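Local coordinates for protein delta toxin (Clostridium perfringens, PDB 2YGT) that probably damages host cells as a haemolytic beta-pore-forming toxin of Clostridium perfringens, inserting a beta-barrel pore into their membranes, at residues S105-D110 with D166-A171. Numbering follows the deposited sequence.
With ZN (zinc ion), chain C.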
# COMPACT_ATOMS: atom_id res chain seq x y z
N SER A 105 -8.65 -23.80 -5.25
CA SER A 105 -9.42 -22.91 -6.12
C SER A 105 -9.97 -21.67 -5.41
O SER A 105 -11.05 -21.17 -5.74
CB SER A 105 -10.52 -23.68 -6.86
OG SER A 105 -11.35 -24.39 -5.96
N VAL A 106 -9.21 -21.16 -4.44
CA VAL A 106 -9.45 -19.83 -3.89
C VAL A 106 -8.71 -18.86 -4.80
O VAL A 106 -7.55 -19.09 -5.13
CB VAL A 106 -8.91 -19.71 -2.46
CG1 VAL A 106 -9.09 -18.29 -1.93
CG2 VAL A 106 -9.60 -20.72 -1.56
N LYS A 107 -9.38 -17.79 -5.21
CA LYS A 107 -8.81 -16.88 -6.20
C LYS A 107 -8.89 -15.41 -5.82
O LYS A 107 -9.88 -14.95 -5.26
CB LYS A 107 -9.49 -17.08 -7.55
CG LYS A 107 -9.29 -18.44 -8.18
CD LYS A 107 -10.22 -18.62 -9.37
CE LYS A 107 -10.08 -20.00 -9.99
NZ LYS A 107 -11.03 -20.20 -11.12
N ILE A 108 -7.84 -14.67 -6.16
CA ILE A 108 -7.91 -13.21 -6.18
C ILE A 108 -8.52 -12.83 -7.52
O ILE A 108 -7.91 -13.05 -8.56
CB ILE A 108 -6.52 -12.57 -6.07
CG1 ILE A 108 -5.80 -13.05 -4.80
CG2 ILE A 108 -6.63 -11.05 -6.07
CD1 ILE A 108 -4.42 -12.45 -4.61
N VAL A 109 -9.72 -12.27 -7.51
CA VAL A 109 -10.41 -11.97 -8.76
C VAL A 109 -10.40 -10.49 -9.15
O VAL A 109 -10.79 -10.13 -10.26
CB VAL A 109 -11.86 -12.52 -8.76
CG1 VAL A 109 -11.85 -14.03 -8.57
CG2 VAL A 109 -12.68 -11.83 -7.68
N ASP A 110 -9.95 -9.65 -8.23
CA ASP A 110 -9.75 -8.23 -8.54
C ASP A 110 -9.00 -7.54 -7.41
O ASP A 110 -8.96 -8.02 -6.28
CB ASP A 110 -11.08 -7.53 -8.81
CG ASP A 110 -10.99 -6.55 -9.96
OD1 ASP A 110 -9.94 -5.88 -10.10
OD2 ASP A 110 -11.96 -6.45 -10.74
N ASP A 166 -0.71 -8.82 -10.76
CA ASP A 166 -2.17 -8.84 -10.68
C ASP A 166 -2.71 -10.17 -11.20
O ASP A 166 -3.21 -10.25 -12.32
CB ASP A 166 -2.75 -7.68 -11.49
CG ASP A 166 -4.25 -7.57 -11.37
OD1 ASP A 166 -4.82 -8.03 -10.36
OD2 ASP A 166 -4.87 -7.02 -12.31
N THR A 167 -2.60 -11.22 -10.39
CA THR A 167 -3.09 -12.54 -10.78
C THR A 167 -3.95 -13.15 -9.69
O THR A 167 -4.19 -12.55 -8.64
CB THR A 167 -1.93 -13.52 -11.09
OG1 THR A 167 -1.37 -13.99 -9.86
CG2 THR A 167 -0.85 -12.84 -11.92
N ASN A 168 -4.43 -14.37 -9.94
CA ASN A 168 -5.20 -15.11 -8.96
C ASN A 168 -4.37 -15.44 -7.73
O ASN A 168 -4.91 -15.68 -6.64
CB ASN A 168 -5.74 -16.41 -9.57
CG ASN A 168 -6.88 -16.17 -10.53
OD1 ASN A 168 -7.60 -15.18 -10.42
ND2 ASN A 168 -7.05 -17.08 -11.48
N SER A 169 -3.05 -15.44 -7.90
CA SER A 169 -2.14 -15.86 -6.83
C SER A 169 -1.52 -14.69 -6.07
O SER A 169 -1.12 -14.86 -4.91
CB SER A 169 -1.04 -16.75 -7.40
OG SER A 169 -1.59 -17.86 -8.09
N ILE A 170 -1.42 -13.53 -6.70
CA ILE A 170 -0.75 -12.40 -6.07
C ILE A 170 -1.13 -11.03 -6.63
O ILE A 170 -1.29 -10.86 -7.83
CB ILE A 170 0.79 -12.57 -6.13
CG1 ILE A 170 1.49 -11.46 -5.34
CG2 ILE A 170 1.28 -12.56 -7.57
CD1 ILE A 170 2.98 -11.65 -5.21
N ALA A 171 -1.26 -10.07 -5.72
CA ALA A 171 -1.40 -8.67 -6.09
C ALA A 171 -0.24 -7.91 -5.46
O ALA A 171 -0.02 -8.00 -4.26
CB ALA A 171 -2.73 -8.12 -5.61
ZN ZN C . -6.80 -5.92 -12.21
O HOH W 1 -9.00 -4.94 -12.37
O HOH W 2 -6.02 -4.55 -10.32
O HOH W 3 -5.88 -4.28 -13.58
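I108 and N168 meet where a beta hairpin turns against the start of an edge strand: the turn T167–S169 joins strand 159-166 to strand 170-177, and its backbone docks on strand 107-112, the outermost strand of another antiparallel sheet. In this aerolysin-family toxin the contact exemplifies how a hairpin turn can join two antiparallel sheets through one direct backbone hydrogen bond and one buried side chain. The I108 amide N donates to N168 O over 3.1 Å in a nearly straight bond (166° at the hydrogen). A weaker CA-H...O contact runs the other way, from N168 CA to I108 O at 3.4 Å. Inside the turn, T167 OG1 accepts from S169 N at 3.0 Å and from I170 N at 3.2 Å, an ST turn and an ST motif sharing one oxygen, while T167 N bonds to I170 O and closes the hairpin.

The buried I108 side chain runs beside this backbone. Its CG1, anti to its own carbonyl carbon (chi1 -56°), lies 3.3 Å from N168 O, the same oxygen that takes the amide bond; CB rests on T167 O, and CD1 reaches past to I170 N. L97 and N99 of strand 84-99 also touch I108, and N99 ND2 donates to both V106 O and N168 O, tying the two segments to that strand. K107 CB and CG run beside the N168 side chain, both pointing the same way.

Just before the turn, D166 OD2 binds a zinc ion directly at 2.2 Å, whereas D110 OD1, on strand 107-112, stays in the second shell, accepting a 2.6 Å hydrogen bond from one of three zinc-bound waters.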